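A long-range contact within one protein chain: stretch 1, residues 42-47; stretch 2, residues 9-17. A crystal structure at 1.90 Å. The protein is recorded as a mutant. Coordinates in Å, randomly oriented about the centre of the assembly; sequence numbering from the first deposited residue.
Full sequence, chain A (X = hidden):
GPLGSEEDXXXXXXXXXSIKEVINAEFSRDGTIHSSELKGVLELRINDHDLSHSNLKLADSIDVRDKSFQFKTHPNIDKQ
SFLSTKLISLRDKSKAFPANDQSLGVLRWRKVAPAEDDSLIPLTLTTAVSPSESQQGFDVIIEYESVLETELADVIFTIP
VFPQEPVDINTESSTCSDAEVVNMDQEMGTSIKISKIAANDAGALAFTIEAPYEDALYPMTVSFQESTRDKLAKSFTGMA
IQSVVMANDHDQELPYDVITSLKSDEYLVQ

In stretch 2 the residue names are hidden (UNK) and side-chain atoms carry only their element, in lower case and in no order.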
ATOM      1  N   LEU A  42      18.720  10.727  -7.234  1.00 14.80           N
ATOM      2  CA  LEU A  42      19.101  11.883  -7.956  1.00 18.80           C
ATOM      3  C   LEU A  42      18.050  12.133  -9.047  1.00 16.70           C
ATOM      4  O   LEU A  42      17.842  11.297  -9.895  1.00 17.42           O
ATOM      5  CB  LEU A  42      20.465  11.595  -8.559  1.00 20.65           C
ATOM      6  CG  LEU A  42      20.986  12.926  -9.029  1.00 23.47           C
ATOM      7  CD1 LEU A  42      22.459  13.108  -8.929  1.00 26.75           C
ATOM      8  CD2 LEU A  42      20.590  13.100 -10.447  1.00 27.07           C
ATOM      9  N   GLU A  43      17.352  13.261  -8.962  1.00 16.85           N
ATOM     10  CA  GLU A  43      16.295  13.630  -9.876  1.00 17.72           C
ATOM     11  C   GLU A  43      16.748  14.806 -10.725  1.00 18.89           C
ATOM     12  O   GLU A  43      17.403  15.758 -10.243  1.00 16.64           O
ATOM     13  CB  GLU A  43      15.051  14.045  -9.123  1.00 19.06           C
ATOM     14  CG  GLU A  43      14.359  12.892  -8.439  1.00 20.71           C
ATOM     15  CD  GLU A  43      13.114  13.305  -7.672  1.00 24.66           C
ATOM     16  OE1 GLU A  43      12.798  14.509  -7.590  1.00 32.94           O
ATOM     17  OE2 GLU A  43      12.455  12.415  -7.135  1.00 26.29           O
ATOM     18  N   LEU A  44      16.396  14.747 -11.991  1.00 18.37           N
ATOM     19  CA  LEU A  44      16.668  15.789 -12.960  1.00 15.57           C
ATOM     20  C   LEU A  44      15.370  16.388 -13.485  1.00 19.73           C
ATOM     21  O   LEU A  44      14.487  15.634 -13.868  1.00 18.24           O
ATOM     22  CB  LEU A  44      17.494  15.121 -14.120  1.00 19.67           C
ATOM     23  CG  LEU A  44      17.836  15.990 -15.316  1.00 23.81           C
ATOM     24  CD1 LEU A  44      18.676  17.150 -14.854  1.00 26.49           C
ATOM     25  CD2 LEU A  44      18.568  15.138 -16.364  1.00 28.80           C
ATOM     26  N   ARG A  45      15.259  17.712 -13.463  1.00 15.40           N
ATOM     27  CA  ARG A  45      14.176  18.455 -14.069  1.00 19.10           C
ATOM     28  C   ARG A  45      14.804  19.357 -15.137  1.00 20.81           C
ATOM     29  O   ARG A  45      15.744  20.148 -14.874  1.00 24.92           O
ATOM     30  CB  ARG A  45      13.418  19.256 -13.085  1.00 18.63           C
ATOM     31  CG  ARG A  45      12.459  18.520 -12.155  1.00 20.21           C
ATOM     32  CD  ARG A  45      11.954  19.413 -11.031  1.00 20.82           C
ATOM     33  NE  ARG A  45      11.315  20.643 -11.504  1.00 21.85           N
ATOM     34  CZ  ARG A  45      10.923  21.673 -10.727  1.00 21.07           C
ATOM     35  NH1 ARG A  45      11.110  21.617  -9.437  1.00 22.71           N
ATOM     36  NH2 ARG A  45      10.348  22.748 -11.239  1.00 22.42           N
ATOM     37  N   ILE A  46      14.254  19.282 -16.325  1.00 20.59           N
ATOM     38  CA  ILE A  46      14.626  20.151 -17.409  1.00 20.33           C
ATOM     39  C   ILE A  46      13.422  20.842 -18.034  1.00 23.96           C
ATOM     40  O   ILE A  46      12.428  20.206 -18.358  1.00 19.89           O
ATOM     41  CB  ILE A  46      15.395  19.402 -18.485  1.00 26.95           C
ATOM     42  CG1 ILE A  46      16.639  18.771 -17.852  1.00 26.49           C
ATOM     43  CG2 ILE A  46      15.840  20.373 -19.572  1.00 25.00           C
ATOM     44  CD1 ILE A  46      17.439  17.929 -18.792  1.00 30.51           C
ATOM     45  N   ASN A  47      13.479  22.166 -18.156  1.00 18.72           N
ATOM     46  CA  ASN A  47      12.327  22.867 -18.679  1.00 24.74           C
ATOM     47  C   ASN A  47      12.659  23.762 -19.855  1.00 26.83           C
ATOM     48  O   ASN A  47      11.801  24.495 -20.305  1.00 29.68           O
ATOM     49  CB  ASN A  47      11.585  23.600 -17.571  1.00 23.71           C
ATOM     50  CG  ASN A  47      12.317  24.807 -17.057  1.00 27.25           C
ATOM     51  OD1 ASN A  47      13.401  25.212 -17.547  1.00 31.92           O
ATOM     52  ND2 ASN A  47      11.663  25.458 -16.150  1.00 29.40           N
ATOM     53  N   UNK A   9       6.783  23.550  -4.662  1.00 45.36           N
ATOM     54  CA  UNK A   9       7.571  23.152  -5.856  1.00 43.72           C
ATOM     55  C   UNK A   9       8.659  24.187  -6.149  1.00 36.21           C
ATOM     56  O   UNK A   9       8.381  25.308  -6.508  1.00 40.55           O
ATOM     57  c   UNK A   9       6.695  22.951  -7.112  1.00 47.46           C
ATOM     58  c   UNK A   9       5.811  21.723  -6.953  1.00 49.23           C
ATOM     59  c   UNK A   9       7.552  22.782  -8.364  1.00 48.11           C
ATOM     60  N   UNK A  10       9.914  23.795  -5.995  1.00 32.84           N
ATOM     61  CA  UNK A  10      11.017  24.710  -6.307  1.00 30.41           C
ATOM     62  C   UNK A  10      11.010  25.155  -7.765  1.00 29.23           C
ATOM     63  O   UNK A  10      10.599  24.394  -8.625  1.00 31.74           O
ATOM     64  c   UNK A  10      12.259  23.864  -6.059  1.00 29.41           C
ATOM     65  c   UNK A  10      10.367  22.451  -5.583  1.00 29.98           C
ATOM     66  c   UNK A  10      11.812  22.654  -5.343  1.00 31.02           C
ATOM     67  N   UNK A  11      11.421  26.386  -8.038  1.00 31.44           N
ATOM     68  CA  UNK A  11      11.475  26.887  -9.406  1.00 35.19           C
ATOM     69  C   UNK A  11      12.698  26.354 -10.129  1.00 30.90           C
ATOM     70  O   UNK A  11      13.760  26.154  -9.547  1.00 33.18           O
ATOM     71  c   UNK A  11      11.610  29.001 -10.870  1.00 46.12           C
ATOM     72  o   UNK A  11      11.159  31.151  -9.868  1.00 57.98           O
ATOM     73  c   UNK A  11      11.421  30.516 -10.929  1.00 60.05           C
ATOM     74  c   UNK A  11      11.498  28.420  -9.446  1.00 40.93           C
ATOM     75  o   UNK A  11      11.558  31.066 -12.050  1.00 64.60           O
ATOM     76  N   UNK A  12      12.497  26.057 -11.389  1.00 24.88           N
ATOM     77  CA  UNK A  12      13.512  25.544 -12.269  1.00 26.28           C
ATOM     78  C   UNK A  12      13.770  26.618 -13.287  1.00 28.54           C
ATOM     79  O   UNK A  12      12.842  27.041 -13.965  1.00 28.17           O
ATOM     80  o   UNK A  12      13.705  22.590 -14.541  1.00 25.28           O
ATOM     81  n   UNK A  12      15.237  24.085 -13.907  1.00 19.81           N
ATOM     82  c   UNK A  12      12.995  24.268 -12.951  1.00 27.16           C
ATOM     83  c   UNK A  12      14.013  23.582 -13.874  1.00 24.64           C
ATOM     84  N   UNK A  13      15.033  27.023 -13.457  1.00 26.51           N
ATOM     85  CA  UNK A  13      15.346  28.080 -14.448  1.00 29.61           C
ATOM     86  C   UNK A  13      15.924  27.538 -15.766  1.00 30.43           C
ATOM     87  O   UNK A  13      16.330  28.291 -16.688  1.00 26.26           O
ATOM     88  o   UNK A  13      14.349  30.306 -12.752  1.00 38.58           O
ATOM     89  n   UNK A  13      16.149  29.923 -11.473  1.00 35.81           N
ATOM     90  c   UNK A  13      16.224  29.124 -13.760  1.00 35.35           C
ATOM     91  c   UNK A  13      15.500  29.850 -12.617  1.00 38.39           C
ATOM     92  N   UNK A  14      15.946  26.209 -15.857  1.00 29.63           N
ATOM     93  CA  UNK A  14      16.445  25.480 -17.001  1.00 29.01           C
ATOM     94  C   UNK A  14      16.725  24.028 -16.681  1.00 26.89           C
ATOM     95  O   UNK A  14      16.012  23.087 -17.122  1.00 25.44           O
ATOM     96  N   UNK A  15      17.776  23.823 -15.923  1.00 22.76           N
ATOM     97  CA  UNK A  15      18.121  22.535 -15.324  1.00 22.47           C
ATOM     98  C   UNK A  15      18.071  22.662 -13.818  1.00 22.30           C
ATOM     99  O   UNK A  15      18.723  23.532 -13.238  1.00 22.64           O
ATOM    100  c   UNK A  15      19.540  21.739 -17.235  1.00 22.90           C
ATOM    101  c   UNK A  15      20.859  21.328 -17.799  1.00 19.32           C
ATOM    102  c   UNK A  15      19.530  22.039 -15.722  1.00 20.95           C
ATOM    103  c   UNK A  15      19.899  20.773 -14.970  1.00 19.92           C
ATOM    104  N   UNK A  16      17.357  21.726 -13.170  1.00 20.55           N
ATOM    105  CA  UNK A  16      17.382  21.630 -11.724  1.00 19.52           C
ATOM    106  C   UNK A  16      17.626  20.230 -11.321  1.00 17.63           C
ATOM    107  O   UNK A  16      16.853  19.320 -11.710  1.00 20.45           O
ATOM    108  c   UNK A  16      14.559  22.447  -9.166  1.00 27.10           C
ATOM    109  c   UNK A  16      15.956  22.062  -9.583  1.00 24.47           C
ATOM    110  c   UNK A  16      16.933  23.033  -8.889  1.00 23.65           C
ATOM    111  c   UNK A  16      16.061  22.155 -11.105  1.00 21.45           C
ATOM    112  N   UNK A  17      18.687  20.023 -10.511  1.00 18.02           N
ATOM    113  CA  UNK A  17      19.044  18.709 -10.031  1.00 16.63           C
ATOM    114  C   UNK A  17      18.718  18.613  -8.546  1.00 17.48           C
ATOM    115  O   UNK A  17      19.076  19.508  -7.775  1.00 20.68           O
ATOM    116  c   UNK A  17      20.868  18.354 -11.786  1.00 23.64           C
ATOM    117  c   UNK A  17      20.969  17.172  -9.549  1.00 16.74           C
ATOM    118  c   UNK A  17      22.330  18.564 -12.077  1.00 23.81           C
ATOM    119  c   UNK A  17      20.562  18.428 -10.278  1.00 17.73           C
TER

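Position 9 carries three side-chain carbons, the first bearing the other two; one lies 3.9 Å from Arg45 NH1. A fork at CB with no heteroatom gives Val9, an exposed neighbour of the guanidinium.

At position 10 three carbons close a ring onto the backbone N, and the ring nears the Arg45 guanidinium, which makes it Pro10. The ring merely approaches Arg45, whereas the carbonyl does the work: Pro10 O accepts from Arg45 NH1 at 2.9 Å and from Arg45 NH2 at 3.1 Å, near the plane of the guanidinium.

Position 11 has three carbons in a row, the third with two oxygens, and its carboxylate makes no contact with stretch 1. It is Glu11, which points away.

Two carbons, the second with one oxygen and one nitrogen, lie against Arg45 and Asn47 and mark position 12 as Asn12. It points toward stretch 1, with Asn12 CB 3.5 Å from Arg45 NH2. The firm bond is from its backbone: Asn12 O receives Asn47 ND2 at 2.9 Å.

Position 13 has the same atom set, but its side chain does not touch stretch 1: Asn13, which points away.

Position 14 has no side-chain atoms: Gly14. Its carbonyl still pairs with stretch 1, as Asn47 N donates to Gly14 O at 2.9 Å.

Position 15 has four carbons, forked at the first with one arm two carbons long, packed against Leu44 and Ile46: Ile15. Ile15 CG2 lies 3.8 Å from Leu44 CD1, and Ile15 CG1 lies 4.2 Å from Ile46 CG1.

Position 16 also has four carbons, but forked at the second, and they lie over one face of the Arg45 guanidinium: Leu16. Leu16 CD2 is 3.6 Å from Arg45 NH1. The backbone pairs both ways with Arg45, Leu16 N to Arg45 O at 2.8 Å and Arg45 N to Leu16 O at 2.9 Å.

Position 17 again has four carbons, forked at the first with one arm two carbons long, and they meet Leu44 and Leu42: Ile17. Ile17 CG1 is 4.0 Å from Leu44 CD1, and Ile17 CG2 is 4.2 Å from Leu42 CD2.

The rule is alternation on an antiparallel ladder. Arg45 and Leu16 form the hydrogen-bonded pair, flanked by the non-hydrogen-bonded pairs Leu44 with Ile17 and Ile46 with Ile15, whose side chains share one apolar face. On the other face Arg45, the residue most covered by the opposing stretch, lies alongside Leu16 and reaches past the strand to the Pro10 carbonyl. Asn47 extends the pairing into the loop, its backbone N holding Gly14 and its side-chain amide holding Asn12. Backbone carbonyls thus anchor the irregular segment, while matched aliphatic side chains pack the regular one.

Stretch 2, residues 9-17: VPENNGILI
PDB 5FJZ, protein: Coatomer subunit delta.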